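Side-chain contacts in erythrocyte binding antigen 140 (Plasmodium falciparum, PDB 4GF2), which probably binds a receptor on the host erythrocyte surface during invasion, through a region built of two Duffy-binding-like domains: residues L73-N76 with K77-K81; E421-L424 with N425-N428. The protein carries 3 engineered substitutions. All coordinates share one frame; numbering follows the deposited sequence.

Contact 1. Residues L73-N76 with K77-K81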
loop_
_atom_site.group_PDB
_atom_site.type_symbol
_atom_site.label_atom_id
_atom_site.label_comp_id
_atom_site.label_asym_id
_atom_site.label_seq_id
_atom_site.Cartn_x
_atom_site.Cartn_y
_atom_site.Cartn_z
ATOM N N LEU A 73 18.048 -34.394 16.898
ATOM C CA LEU A 73 17.924 -32.948 16.836
ATOM C C LEU A 73 16.641 -32.554 16.111
ATOM O O LEU A 73 15.989 -31.580 16.476
ATOM C CB LEU A 73 19.160 -32.337 16.172
ATOM C CG LEU A 73 20.445 -32.478 16.998
ATOM C CD1 LEU A 73 21.662 -32.007 16.218
ATOM C CD2 LEU A 73 20.335 -31.707 18.302
ATOM N N LEU A 74 16.269 -33.330 15.100
ATOM C CA LEU A 74 15.010 -33.106 14.400
ATOM C C LEU A 74 13.836 -33.381 15.327
ATOM O O LEU A 74 12.816 -32.693 15.276
ATOM C CB LEU A 74 14.907 -34.001 13.164
ATOM C CG LEU A 74 15.736 -33.591 11.947
ATOM C CD1 LEU A 74 15.572 -34.618 10.841
ATOM C CD2 LEU A 74 15.345 -32.198 11.457
ATOM N N TYR A 75 13.978 -34.386 16.179
ATOM C CA TYR A 75 12.906 -34.714 17.104
ATOM C C TYR A 75 12.685 -33.564 18.072
ATOM O O TYR A 75 11.552 -33.160 18.314
ATOM C CB TYR A 75 13.194 -36.004 17.872
ATOM C CG TYR A 75 12.108 -36.325 18.871
ATOM C CD1 TYR A 75 10.968 -37.017 18.486
ATOM C CD2 TYR A 75 12.208 -35.909 20.192
ATOM C CE1 TYR A 75 9.966 -37.297 19.391
ATOM C CE2 TYR A 75 11.210 -36.188 21.104
ATOM C CZ TYR A 75 10.092 -36.884 20.700
ATOM O OH TYR A 75 9.094 -37.165 21.605
ATOM N N ASN A 76 13.769 -33.032 18.626
ATOM C CA ASN A 76 13.666 -31.891 19.529
ATOM C C ASN A 76 13.089 -30.679 18.813
ATOM O O ASN A 76 12.325 -29.903 19.387
ATOM C CB ASN A 76 15.033 -31.540 20.111
ATOM C CG ASN A 76 15.575 -32.627 21.011
ATOM O OD1 ASN A 76 14.838 -33.510 21.452
ATOM N ND2 ASN A 76 16.870 -32.564 21.300
ATOM N N LYS A 77 13.459 -30.523 17.549
ATOM C CA LYS A 77 12.965 -29.422 16.740
ATOM C C LYS A 77 11.453 -29.499 16.588
ATOM O O LYS A 77 10.751 -28.502 16.749
ATOM C CB LYS A 77 13.616 -29.460 15.360
ATOM C CG LYS A 77 13.137 -28.374 14.412
ATOM C CD LYS A 77 13.681 -28.610 13.013
ATOM C CE LYS A 77 13.084 -27.654 12.002
ATOM N NZ LYS A 77 13.427 -28.060 10.613
ATOM N N ASN A 78 10.957 -30.693 16.289
ATOM C CA ASN A 78 9.560 -30.860 15.922
ATOM C C ASN A 78 8.639 -31.239 17.080
ATOM O O ASN A 78 7.461 -31.525 16.868
ATOM C CB ASN A 78 9.437 -31.873 14.788
ATOM C CG ASN A 78 10.000 -31.346 13.481
ATOM O OD1 ASN A 78 9.429 -30.443 12.872
ATOM N ND2 ASN A 78 11.124 -31.906 13.046
ATOM N N GLU A 79 9.162 -31.232 18.301
ATOM C CA GLU A 79 8.310 -31.409 19.469
ATOM C C GLU A 79 7.208 -30.362 19.422
ATOM O O GLU A 79 7.474 -29.182 19.186
ATOM C CB GLU A 79 9.107 -31.265 20.767
ATOM C CG GLU A 79 9.666 -32.572 21.313
ATOM C CD GLU A 79 10.261 -32.416 22.703
ATOM O OE1 GLU A 79 10.207 -31.295 23.253
ATOM O OE2 GLU A 79 10.781 -33.412 23.246
ATOM N N GLY A 80 5.971 -30.797 19.628
ATOM C CA GLY A 80 4.843 -29.886 19.635
ATOM C C GLY A 80 4.226 -29.687 18.263
ATOM O O GLY A 80 3.159 -29.086 18.139
ATOM N N LYS A 81 4.895 -30.187 17.230
ATOM C CA LYS A 81 4.374 -30.080 15.875
ATOM C C LYS A 81 3.665 -31.368 15.485
ATOM O O LYS A 81 3.886 -32.416 16.092
ATOM C CB LYS A 81 5.501 -29.793 14.884
ATOM C CG LYS A 81 6.219 -28.467 15.102
ATOM C CD LYS A 81 7.033 -28.086 13.870
ATOM C CE LYS A 81 7.917 -26.878 14.125
ATOM N NZ LYS A 81 8.551 -26.369 12.878
#

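Contact 2. Residues E421-L424 with N425-N428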
loop_
_atom_site.group_PDB
_atom_site.type_symbol
_atom_site.label_atom_id
_atom_site.label_comp_id
_atom_site.label_asym_id
_atom_site.label_seq_id
_atom_site.Cartn_x
_atom_site.Cartn_y
_atom_site.Cartn_z
ATOM N N GLU A 421 -0.467 16.224 6.744
ATOM C CA GLU A 421 0.884 16.605 6.364
ATOM C C GLU A 421 1.917 15.869 7.206
ATOM O O GLU A 421 2.886 15.314 6.685
ATOM C CB GLU A 421 1.064 18.112 6.540
ATOM C CG GLU A 421 2.456 18.612 6.235
ATOM C CD GLU A 421 2.624 20.079 6.568
ATOM O OE1 GLU A 421 1.600 20.750 6.805
ATOM O OE2 GLU A 421 3.779 20.558 6.596
ATOM N N GLU A 422 1.707 15.876 8.515
ATOM C CA GLU A 422 2.653 15.273 9.442
ATOM C C GLU A 422 2.719 13.762 9.257
ATOM O O GLU A 422 3.766 13.151 9.448
ATOM C CB GLU A 422 2.266 15.622 10.877
ATOM C CG GLU A 422 2.377 17.108 11.185
ATOM C CD GLU A 422 1.807 17.466 12.547
ATOM O OE1 GLU A 422 0.967 16.693 13.059
ATOM O OE2 GLU A 422 2.199 18.517 13.102
ATOM N N ASN A 423 1.605 13.158 8.868
ATOM C CA ASN A 423 1.580 11.716 8.690
ATOM C C ASN A 423 2.259 11.281 7.401
ATOM O O ASN A 423 2.657 10.126 7.262
ATOM C CB ASN A 423 0.153 11.188 8.784
ATOM C CG ASN A 423 -0.312 11.073 10.215
ATOM O OD1 ASN A 423 0.504 10.920 11.122
ATOM N ND2 ASN A 423 -1.611 11.149 10.431
ATOM N N LEU A 424 2.407 12.210 6.464
ATOM C CA LEU A 424 3.215 11.956 5.281
ATOM C C LEU A 424 4.692 12.080 5.637
ATOM O O LEU A 424 5.533 11.357 5.098
ATOM C CB LEU A 424 2.863 12.924 4.159
ATOM C CG LEU A 424 3.667 12.718 2.876
ATOM C CD1 LEU A 424 3.667 11.253 2.466
ATOM C CD2 LEU A 424 3.095 13.576 1.765
ATOM N N ASN A 425 5.005 12.998 6.547
ATOM C CA ASN A 425 6.354 13.094 7.083
ATOM C C ASN A 425 6.745 11.779 7.740
ATOM O O ASN A 425 7.882 11.330 7.614
ATOM C CB ASN A 425 6.466 14.236 8.091
ATOM C CG ASN A 425 6.367 15.605 7.442
ATOM O OD1 ASN A 425 6.491 15.744 6.225
ATOM N ND2 ASN A 425 6.153 16.627 8.260
ATOM N N LYS A 426 5.794 11.154 8.429
ATOM C CA LYS A 426 6.042 9.863 9.063
ATOM C C LYS A 426 6.363 8.790 8.028
ATOM O O LYS A 426 7.235 7.952 8.248
ATOM C CB LYS A 426 4.843 9.433 9.908
ATOM C CG LYS A 426 4.658 10.247 11.170
ATOM C CD LYS A 426 3.558 9.676 12.045
ATOM C CE LYS A 426 3.359 10.516 13.297
ATOM N NZ LYS A 426 2.328 9.941 14.208
ATOM N N VAL A 427 5.659 8.811 6.902
ATOM C CA VAL A 427 5.959 7.885 5.816
ATOM C C VAL A 427 7.420 8.026 5.410
ATOM O O VAL A 427 8.086 7.038 5.089
ATOM C CB VAL A 427 5.065 8.133 4.594
ATOM C CG1 VAL A 427 5.554 7.321 3.402
ATOM C CG2 VAL A 427 3.620 7.793 4.922
ATOM N N ASN A 428 7.914 9.260 5.426
ATOM C CA ASN A 428 9.318 9.529 5.135
ATOM C C ASN A 428 10.220 9.006 6.249
ATOM O O ASN A 428 10.179 9.498 7.374
ATOM C CB ASN A 428 9.533 11.030 4.949
ATOM C CG ASN A 428 10.960 11.378 4.601
ATOM O OD1 ASN A 428 11.802 10.499 4.409
ATOM N ND2 ASN A 428 11.241 12.669 4.512
HETATM O O HOH W 1 5.685 19.747 8.101
#

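Contact 1. Residues L73-N76 with K77-K81
Asn78 folds its side chain back over the last turn of helix 56-78 and meets Leu74 O twice. With chi1 at -69°, its CG stands beside its own backbone N, which leaves both donors close to the same carbonyl. Asn78 N and Asn78 ND2 each lie 2.9 Å from Leu74 O. They arrive from opposite faces of the carbonyl plane; ND2 sits above that plane, not on a lone pair, and its N-H...O angle is only 134°. A helix carbonyl near the C-terminal end is thus gripped by two bonds from one asparagine. Lys77 N to Leu73 O completes the regular bonding, while Asn78 N to Tyr75 O, at 3.2 Å, is weak.

Among nonbonded contacts, the Tyr75 ring and the Glu79 carboxylate meet obliquely, their planes 84° apart, with CE2 of Tyr75 3.5 Å from OE2 of Glu79. On another side, Leu74 CD2 comes 4.3 Å from CD of the extended Lys77 chain.

A type II turn from Asn78 to Lys81, closed by Lys81 N to Asn78 O, follows the helical part; Gly80 takes its positive phi. Leu74 and Asn78 pack on helix 83-101, whose Glu89 pairs with Lys77 NZ and accepts from Asn78 ND2, while Leu73 rests on helix 4-14.

Contact 2. Residues E421-L424 with N425-N428
Asn425 lies over the backbone of the preceding turn of helix 415-427, its CB 3.2 Å from Glu422 O. Its chi1 of -70° sets CG beside the backbone N and back toward Glu421, where a water spans the two side chains. This water donates to Glu421 OE2 at 2.6 Å and accepts from Asn425 ND2 at 3.2 Å, a bridge between residues four apart on one helix. The other ends of both groups are held from outside: Asn425 OD1 accepts from Arg442 NH1, and Glu421 OE1 forms a salt bridge with Lys413. With one amide end donating to water and the other accepting from an arginine, the rotation of the Asn425 amide is probably well fixed. A bound glycerol, probably from the crystallisation liquor, lies near this side chain.

Leu424 makes the apolar part of the contact. Leu424 CD1 comes 4.0 Å from Val427 CB, and the two side chains cross at a slant.

The Asn423 amide lies beside the extended Lys426 chain, with OD1 of Asn423 3.4 Å from CD of Lys426. The lysine's first torsion, -71°, sets its CG beside its own backbone N and starts the chain back along the helix toward that amide.

Backbone bonds from Asn425 N to Glu421 O through Asn428 N to Leu424 O carry the helix to its end. Asn428 then leaves helical angles, and its OD1 accepts from Asp430 N. These are the i to i+3 and i to i+4 contacts of a helix C-terminal end, here packed within the helical body of a Duffy-binding-like domain. Leu424 bridges neighbouring helices, touching Tyr364 of helix 361-382 and Phe441 of helix 435-457; Val427 packs on the former and Asn428 on the latter.

From the N terminus, the chain first meets contact 1, at the end of helix 56-78 in the first Duffy-binding-like domain, and much later contact 2, at the end of helix 415-427 in the second. Each is local: its segments are consecutive, so neither closes a long loop, and the two follow in series without nesting or crossing. The centres of contact 1 and contact 2 lie about 45 Å apart. The nearest atoms of contact 1 and contact 2 are about 34 Å apart. Contact 1 brings a helix end against helices 4-14 and 83-101; contact 2 sets one between helices 361-382 and 435-457. Both lie toward the C-terminal ends of helices, in two domains of one family, with different side-chain contacts.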